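Local coordinates for scarecrow-like protein 3 (Arabidopsis thaliana, PDB 6KPB), which is probably a transcription factor of plant development, a GRAS-family protein that binds zinc finger proteins such as JACKDAW/IDD10, at residues T349-D354 / P473-S478; F143-V148 / D454-K459. All coordinates share one frame; numbering follows the deposited sequence.

Contact 1: T349-D354 / P473-S478; sequences TEQDSD and PLYSVS
Q351 and Y475 form a non-hydrogen-bonded antiparallel pair, and their side chains run side by side in the same direction. Q351 CG lies 3.6 Å from Y475 CE2, approaching the ring obliquely, and the Q351 amide plane is turned 37° from the ring. Q351 bends at chi2 (89°), which brings CD to the same ring carbon. An alanine in place of Y475 would probably leave the Q351 chain without the ring it lies against, and freer to turn. Two residues along, T349 and V477 also point the same way, with T349 OG1 3.8 Å from V477 CG2; that hydroxyl is hydrogen-bonded to S149. Between these pairs E350 and S476 exchange backbone bonds, S476 N to E350 O at 2.8 Å. S476 OG, at chi1 61°, stands between its own N and carbonyl carbon and adds a weak bond to E350 O. Past the strand end D352 N bonds L474 O at 2.9 Å, while D352 OD2 rests near S476 CB; D352 OD1 makes a salt bridge with K418. L474 and Y475 together face I467 in a classic beta bulge. Strand 472-482 thus lies between strands 345-351 and 464-469, with helix 145-160 packed over Y475 and V477 and helix 419-428 over E350 and S476.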
ATOM      1  N   THR A 349      17.982  25.486  -3.834  1.00 76.61           N
ATOM      2  CA  THR A 349      17.899  24.925  -2.492  1.00 73.38           C
ATOM      3  C   THR A 349      18.197  23.436  -2.593  1.00 74.23           C
ATOM      4  O   THR A 349      17.510  22.712  -3.322  1.00 72.33           O
ATOM      5  CB  THR A 349      16.524  25.162  -1.866  1.00 78.06           C
ATOM      6  OG1 THR A 349      16.288  26.571  -1.747  1.00 79.11           O
ATOM      7  CG2 THR A 349      16.452  24.527  -0.485  1.00 76.33           C
ATOM      8  N   GLU A 350      19.221  22.986  -1.872  1.00 75.10           N
ATOM      9  CA  GLU A 350      19.684  21.610  -1.965  1.00 74.69           C
ATOM     10  C   GLU A 350      20.049  21.091  -0.584  1.00 74.00           C
ATOM     11  O   GLU A 350      20.369  21.861   0.326  1.00 71.93           O
ATOM     12  CB  GLU A 350      20.897  21.484  -2.898  1.00 78.12           C
ATOM     13  CG  GLU A 350      20.545  21.217  -4.348  1.00 90.25           C
ATOM     14  CD  GLU A 350      19.871  19.873  -4.536  1.00 90.80           C
ATOM     15  OE1 GLU A 350      18.998  19.762  -5.423  1.00 97.36           O
ATOM     16  OE2 GLU A 350      20.212  18.931  -3.791  1.00 88.85           O
ATOM     17  N   GLN A 351      19.997  19.768  -0.439  1.00 72.02           N
ATOM     18  CA  GLN A 351      20.563  19.132   0.741  1.00 66.91           C
ATOM     19  C   GLN A 351      22.057  19.418   0.809  1.00 69.06           C
ATOM     20  O   GLN A 351      22.740  19.490  -0.217  1.00 82.75           O
ATOM     21  CB  GLN A 351      20.323  17.620   0.716  1.00 72.60           C
ATOM     22  CG  GLN A 351      18.918  17.180   1.105  1.00 65.56           C
ATOM     23  CD  GLN A 351      17.972  17.126  -0.077  1.00 78.83           C
ATOM     24  OE1 GLN A 351      18.271  17.645  -1.153  1.00 82.38           O
ATOM     25  NE2 GLN A 351      16.824  16.490   0.117  1.00 74.92           N
ATOM     26  N   ASP A 352      22.564  19.589   2.024  1.00 70.83           N
ATOM     27  CA  ASP A 352      23.974  19.882   2.240  1.00 76.06           C
ATOM     28  C   ASP A 352      24.615  18.718   2.989  1.00 77.87           C
ATOM     29  O   ASP A 352      25.009  18.836   4.152  1.00 72.94           O
ATOM     30  CB  ASP A 352      24.143  21.196   3.002  1.00 83.24           C
ATOM     31  CG  ASP A 352      25.514  21.808   2.801  1.00 90.90           C
ATOM     32  OD1 ASP A 352      26.443  21.069   2.414  1.00103.30           O
ATOM     33  OD2 ASP A 352      25.658  23.032   2.999  1.00106.39           O
ATOM     34  N   SER A 353      24.719  17.581   2.306  1.00 82.72           N
ATOM     35  CA  SER A 353      25.335  16.392   2.871  1.00 79.36           C
ATOM     36  C   SER A 353      25.921  15.561   1.741  1.00 83.41           C
ATOM     37  O   SER A 353      25.372  15.516   0.639  1.00 94.11           O
ATOM     38  CB  SER A 353      24.328  15.557   3.671  1.00 86.94           C
ATOM     39  OG  SER A 353      23.745  16.316   4.715  1.00 95.55           O
ATOM     40  N   ASP A 354      27.044  14.905   2.024  1.00 84.60           N
ATOM     41  CA  ASP A 354      27.669  14.011   1.052  1.00 82.90           C
ATOM     42  C   ASP A 354      26.997  12.649   1.164  1.00 88.47           C
ATOM     43  O   ASP A 354      27.417  11.780   1.928  1.00103.43           O
ATOM     44  CB  ASP A 354      29.171  13.914   1.282  1.00 84.70           C
ATOM     45  CG  ASP A 354      29.882  13.144   0.181  1.00108.34           C
ATOM     46  OD1 ASP A 354      29.216  12.743  -0.799  1.00110.16           O
ATOM     47  OD2 ASP A 354      31.108  12.942   0.294  1.00114.91           O
ATOM     48  N   PRO A 473      24.913  20.490   9.366  1.00 88.41           N
ATOM     49  CA  PRO A 473      24.302  21.113   8.185  1.00 76.80           C
ATOM     50  C   PRO A 473      23.231  20.219   7.582  1.00 81.94           C
ATOM     51  O   PRO A 473      23.356  18.992   7.563  1.00 90.14           O
ATOM     52  CB  PRO A 473      25.484  21.293   7.223  1.00 71.62           C
ATOM     53  CG  PRO A 473      26.707  21.200   8.083  1.00 73.21           C
ATOM     54  CD  PRO A 473      26.353  20.250   9.183  1.00 83.34           C
ATOM     55  N   LEU A 474      22.170  20.849   7.082  1.00 78.14           N
ATOM     56  CA  LEU A 474      21.043  20.132   6.499  1.00 73.75           C
ATOM     57  C   LEU A 474      20.745  20.565   5.073  1.00 77.78           C
ATOM     58  O   LEU A 474      20.661  19.713   4.180  1.00 77.35           O
ATOM     59  CB  LEU A 474      19.792  20.318   7.373  1.00 70.24           C
ATOM     60  CG  LEU A 474      19.854  19.754   8.793  1.00 87.02           C
ATOM     61  CD1 LEU A 474      18.554  20.030   9.529  1.00 88.32           C
ATOM     62  CD2 LEU A 474      20.159  18.261   8.771  1.00 77.67           C
ATOM     63  N   TYR A 475      20.572  21.862   4.830  1.00 79.58           N
ATOM     64  CA  TYR A 475      20.232  22.353   3.504  1.00 74.36           C
ATOM     65  C   TYR A 475      20.979  23.650   3.235  1.00 80.54           C
ATOM     66  O   TYR A 475      21.359  24.374   4.158  1.00 84.63           O
ATOM     67  CB  TYR A 475      18.725  22.591   3.348  1.00 70.54           C
ATOM     68  CG  TYR A 475      17.868  21.370   3.576  1.00 74.67           C
ATOM     69  CD1 TYR A 475      17.457  21.015   4.853  1.00 81.58           C
ATOM     70  CD2 TYR A 475      17.456  20.579   2.511  1.00 84.70           C
ATOM     71  CE1 TYR A 475      16.666  19.903   5.065  1.00 78.75           C
ATOM     72  CE2 TYR A 475      16.666  19.465   2.713  1.00 82.83           C
ATOM     73  CZ  TYR A 475      16.274  19.132   3.992  1.00 80.79           C
ATOM     74  OH  TYR A 475      15.486  18.022   4.192  1.00 84.48           O
ATOM     75  N   SER A 476      21.172  23.940   1.950  1.00 75.63           N
ATOM     76  CA  SER A 476      21.811  25.167   1.506  1.00 71.32           C
ATOM     77  C   SER A 476      20.877  25.931   0.574  1.00 75.68           C
ATOM     78  O   SER A 476      20.026  25.343  -0.098  1.00 68.13           O
ATOM     79  CB  SER A 476      23.141  24.879   0.794  1.00 82.70           C
ATOM     80  OG  SER A 476      22.948  24.087  -0.367  1.00 81.30           O
ATOM     81  N   VAL A 477      21.035  27.254   0.556  1.00 73.30           N
ATOM     82  CA  VAL A 477      20.295  28.134  -0.342  1.00 70.77           C
ATOM     83  C   VAL A 477      21.292  29.076  -1.004  1.00 75.86           C
ATOM     84  O   VAL A 477      22.095  29.715  -0.315  1.00 82.97           O
ATOM     85  CB  VAL A 477      19.205  28.936   0.396  1.00 77.73           C
ATOM     86  CG1 VAL A 477      18.415  29.790  -0.585  1.00 65.04           C
ATOM     87  CG2 VAL A 477      18.276  28.001   1.161  1.00 73.07           C
ATOM     88  N   SER A 478      21.242  29.161  -2.333  1.00 74.00           N
ATOM     89  CA  SER A 478      22.208  29.960  -3.074  1.00 72.89           C
ATOM     90  C   SER A 478      21.539  30.578  -4.293  1.00 83.91           C
ATOM     91  O   SER A 478      20.642  29.983  -4.898  1.00 90.52           O
ATOM     92  CB  SER A 478      23.416  29.121  -3.503  1.00 72.58           C
ATOM     93  OG  SER A 478      23.020  28.038  -4.328  1.00 79.28           O
TER

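Contact 2: F143-V148 / D454-K459; sequences FPILKV and DGYRIK
In both Y456 and F143 CG stands anti to the carbonyl carbon, beside the backbone N (chi1 -72° and -66°); from there the phenol end of Y456 meets the edge of the F143 ring. The pyrrolidine of P144 meets the tyrosine tip to tip, over one face of its ring. Its CG sits over the middle of the Y456 ring, 3.6 Å from the centroid and only 8° off the normal, a well-centred CH-pi contact. P144 CD covers the far half of the same face and comes within 3.4 Å of Y456 CZ. The phenol oxygen reaches the F143 ring near the ring plane, with Y456 OH 3.1 Å from F143 CD2. Beyond the proline, I145 CD1 approaches Y456 CE1 obliquely, at 4.3 Å.

Farther along both segments V148 and I458 point at each other, and I458 CD1 meets V148 CG1 at 3.8 Å. P144 occupies the N-cap position of helix 145-160, and its carbonyl O accepts V148 N at 3.1 Å, so the proline on the tyrosine and the valine on the isoleucine belong to one helical turn. Strand 456-461 presents Y456 and I458 to that turn. Nearby, W469 meets the Y456 ring edge-to-face, and helix 438-448 touches both Y456 and I458 through L448.

Between the two segments everything rests on van der Waals and CH-pi contact. The slightly positive hydrogens of the proline ring probably suit the electron-rich tyrosine face, and the edge of F143 offers ring C-H to the phenol oxygen. Shape and weak polarisation, rather than charge, are therefore likely to govern how the start of this helix meets the strand.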
ATOM      1  N   PHE A 143       8.845  21.661   9.921  1.00 82.48           N
ATOM      2  CA  PHE A 143      10.225  22.089   9.771  1.00 72.65           C
ATOM      3  C   PHE A 143      10.279  23.498   9.192  1.00 74.50           C
ATOM      4  O   PHE A 143       9.394  23.892   8.427  1.00 82.94           O
ATOM      5  CB  PHE A 143      11.009  21.136   8.859  1.00 73.25           C
ATOM      6  CG  PHE A 143      11.186  19.759   9.431  1.00 84.38           C
ATOM      7  CD1 PHE A 143      10.223  18.784   9.238  1.00 85.27           C
ATOM      8  CD2 PHE A 143      12.319  19.439  10.161  1.00 81.01           C
ATOM      9  CE1 PHE A 143      10.383  17.518   9.763  1.00 80.88           C
ATOM     10  CE2 PHE A 143      12.485  18.174  10.691  1.00 85.40           C
ATOM     11  CZ  PHE A 143      11.516  17.211  10.491  1.00 87.41           C
ATOM     12  N   PRO A 144      11.295  24.281   9.548  1.00 82.07           N
ATOM     13  CA  PRO A 144      11.453  25.625   8.978  1.00 68.97           C
ATOM     14  C   PRO A 144      12.262  25.678   7.690  1.00 68.33           C
ATOM     15  O   PRO A 144      12.595  26.780   7.245  1.00 79.30           O
ATOM     16  CB  PRO A 144      12.199  26.359  10.099  1.00 74.52           C
ATOM     17  CG  PRO A 144      13.087  25.301  10.669  1.00 87.13           C
ATOM     18  CD  PRO A 144      12.318  23.997  10.571  1.00 88.30           C
ATOM     19  N   ILE A 145      12.579  24.527   7.093  1.00 73.62           N
ATOM     20  CA  ILE A 145      13.472  24.497   5.938  1.00 64.96           C
ATOM     21  C   ILE A 145      12.874  25.281   4.779  1.00 72.22           C
ATOM     22  O   ILE A 145      13.511  26.178   4.215  1.00 73.41           O
ATOM     23  CB  ILE A 145      13.772  23.045   5.530  1.00 72.67           C
ATOM     24  CG1 ILE A 145      14.324  22.248   6.717  1.00 83.54           C
ATOM     25  CG2 ILE A 145      14.720  23.019   4.345  1.00 73.29           C
ATOM     26  CD1 ILE A 145      15.574  22.832   7.326  1.00 86.46           C
ATOM     27  N   LEU A 146      11.636  24.952   4.405  1.00 67.90           N
ATOM     28  CA  LEU A 146      11.036  25.551   3.219  1.00 63.10           C
ATOM     29  C   LEU A 146      10.696  27.021   3.442  1.00 73.79           C
ATOM     30  O   LEU A 146      10.831  27.838   2.524  1.00 76.21           O
ATOM     31  CB  LEU A 146       9.793  24.763   2.809  1.00 60.03           C
ATOM     32  CG  LEU A 146      10.076  23.409   2.156  1.00 69.86           C
ATOM     33  CD1 LEU A 146       8.781  22.680   1.845  1.00 73.43           C
ATOM     34  CD2 LEU A 146      10.895  23.602   0.891  1.00 72.43           C
ATOM     35  N   LYS A 147      10.251  27.377   4.650  1.00 70.63           N
ATOM     36  CA  LYS A 147       9.941  28.774   4.938  1.00 68.04           C
ATOM     37  C   LYS A 147      11.178  29.653   4.794  1.00 71.37           C
ATOM     38  O   LYS A 147      11.103  30.758   4.243  1.00 74.85           O
ATOM     39  CB  LYS A 147       9.355  28.907   6.343  1.00 61.38           C
ATOM     40  CG  LYS A 147       7.974  28.291   6.521  1.00 81.79           C
ATOM     41  CD  LYS A 147       7.611  28.221   7.999  1.00 81.00           C
ATOM     42  CE  LYS A 147       6.290  27.497   8.236  1.00 89.09           C
ATOM     43  NZ  LYS A 147       5.125  28.421   8.187  1.00 88.46           N
ATOM     44  N   VAL A 148      12.326  29.181   5.283  1.00 71.05           N
ATOM     45  CA  VAL A 148      13.568  29.932   5.130  1.00 76.24           C
ATOM     46  C   VAL A 148      13.967  30.002   3.662  1.00 78.96           C
ATOM     47  O   VAL A 148      14.324  31.070   3.148  1.00 70.11           O
ATOM     48  CB  VAL A 148      14.684  29.308   5.988  1.00 72.71           C
ATOM     49  CG1 VAL A 148      16.032  29.924   5.635  1.00 68.46           C
ATOM     50  CG2 VAL A 148      14.385  29.492   7.468  1.00 63.51           C
ATOM     51  N   ASP A 454      13.571  26.560  17.683  1.00 92.26           N
ATOM     52  CA  ASP A 454      14.832  26.666  18.402  1.00 95.31           C
ATOM     53  C   ASP A 454      15.672  25.414  18.176  1.00 89.49           C
ATOM     54  O   ASP A 454      15.149  24.312  17.990  1.00 89.21           O
ATOM     55  CB  ASP A 454      14.583  26.883  19.893  1.00100.62           C
ATOM     56  CG  ASP A 454      13.815  25.743  20.526  1.00119.20           C
ATOM     57  OD1 ASP A 454      12.657  25.511  20.115  1.00122.05           O
ATOM     58  OD2 ASP A 454      14.369  25.072  21.423  1.00126.70           O
ATOM     59  N   GLY A 455      16.992  25.596  18.192  1.00 85.03           N
ATOM     60  CA  GLY A 455      17.937  24.568  17.831  1.00 76.36           C
ATOM     61  C   GLY A 455      18.463  24.704  16.417  1.00 82.73           C
ATOM     62  O   GLY A 455      19.569  24.234  16.127  1.00 87.33           O
ATOM     63  N   TYR A 456      17.697  25.340  15.536  1.00 79.81           N
ATOM     64  CA  TYR A 456      18.157  25.602  14.183  1.00 83.44           C
ATOM     65  C   TYR A 456      19.079  26.812  14.153  1.00 78.60           C
ATOM     66  O   TYR A 456      18.983  27.718  14.987  1.00 82.83           O
ATOM     67  CB  TYR A 456      16.975  25.834  13.242  1.00 70.91           C
ATOM     68  CG  TYR A 456      16.188  24.587  12.927  1.00 77.86           C
ATOM     69  CD1 TYR A 456      16.577  23.741  11.898  1.00 78.00           C
ATOM     70  CD2 TYR A 456      15.053  24.258  13.654  1.00 75.84           C
ATOM     71  CE1 TYR A 456      15.860  22.601  11.603  1.00 83.54           C
ATOM     72  CE2 TYR A 456      14.330  23.120  13.368  1.00 76.42           C
ATOM     73  CZ  TYR A 456      14.738  22.295  12.343  1.00 81.56           C
ATOM     74  OH  TYR A 456      14.018  21.162  12.056  1.00 88.72           O
ATOM     75  N   ARG A 457      19.979  26.818  13.176  1.00 81.43           N
ATOM     76  CA  ARG A 457      20.908  27.915  12.969  1.00 77.56           C
ATOM     77  C   ARG A 457      21.094  28.121  11.474  1.00 81.57           C
ATOM     78  O   ARG A 457      20.964  27.183  10.684  1.00 84.94           O
ATOM     79  CB  ARG A 457      22.262  27.645  13.637  1.00 74.04           C
ATOM     80  CG  ARG A 457      22.242  27.728  15.153  1.00 95.97           C
ATOM     81  CD  ARG A 457      23.316  26.843  15.764  1.00113.20           C
ATOM     82  NE  ARG A 457      24.512  26.780  14.929  1.00125.63           N
ATOM     83  CZ  ARG A 457      25.484  27.685  14.944  1.00138.78           C
ATOM     84  NH1 ARG A 457      25.403  28.735  15.751  1.00141.91           N
ATOM     85  NH2 ARG A 457      26.535  27.544  14.149  1.00141.38           N
ATOM     86  N   ILE A 458      21.393  29.358  11.093  1.00 87.27           N
ATOM     87  CA  ILE A 458      21.692  29.707   9.710  1.00 90.26           C
ATOM     88  C   ILE A 458      23.111  30.250   9.663  1.00 90.28           C
ATOM     89  O   ILE A 458      23.423  31.246  10.328  1.00 92.98           O
ATOM     90  CB  ILE A 458      20.695  30.725   9.140  1.00 88.47           C
ATOM     91  CG1 ILE A 458      19.319  30.084   8.984  1.00 96.29           C
ATOM     92  CG2 ILE A 458      21.177  31.241   7.797  1.00 90.53           C
ATOM     93  CD1 ILE A 458      18.253  31.042   8.533  1.00 99.85           C
ATOM     94  N   LYS A 459      23.966  29.595   8.887  1.00 85.88           N
ATOM     95  CA  LYS A 459      25.356  29.994   8.730  1.00 84.58           C
ATOM     96  C   LYS A 459      25.581  30.540   7.328  1.00 87.47           C
ATOM     97  O   LYS A 459      25.070  29.991   6.347  1.00 95.65           O
ATOM     98  CB  LYS A 459      26.297  28.814   8.990  1.00 75.46           C
TER

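How the contacts relate
Contacts 1 and 2 both reach the same mixed sheet, their centres about 12 Å apart, and strand 464-469 runs between strands 456-461 and 472-482. They also touch directly: Y475 CD1 is 3.4 Å from I145 CG2, and L474 CD1 is 4.3 Å from Y456 CE1. The two bulge residues of contact 1 therefore reach separate sides of contact 2, Y475 the start of the helix and L474 the tyrosine. Helix 145-160 continues across both, since V477 packs on L152 and T153. Along the chain the segments alternate, and the predicted VHIID, PFYRE and SAW regions of the GRAS domain meet here.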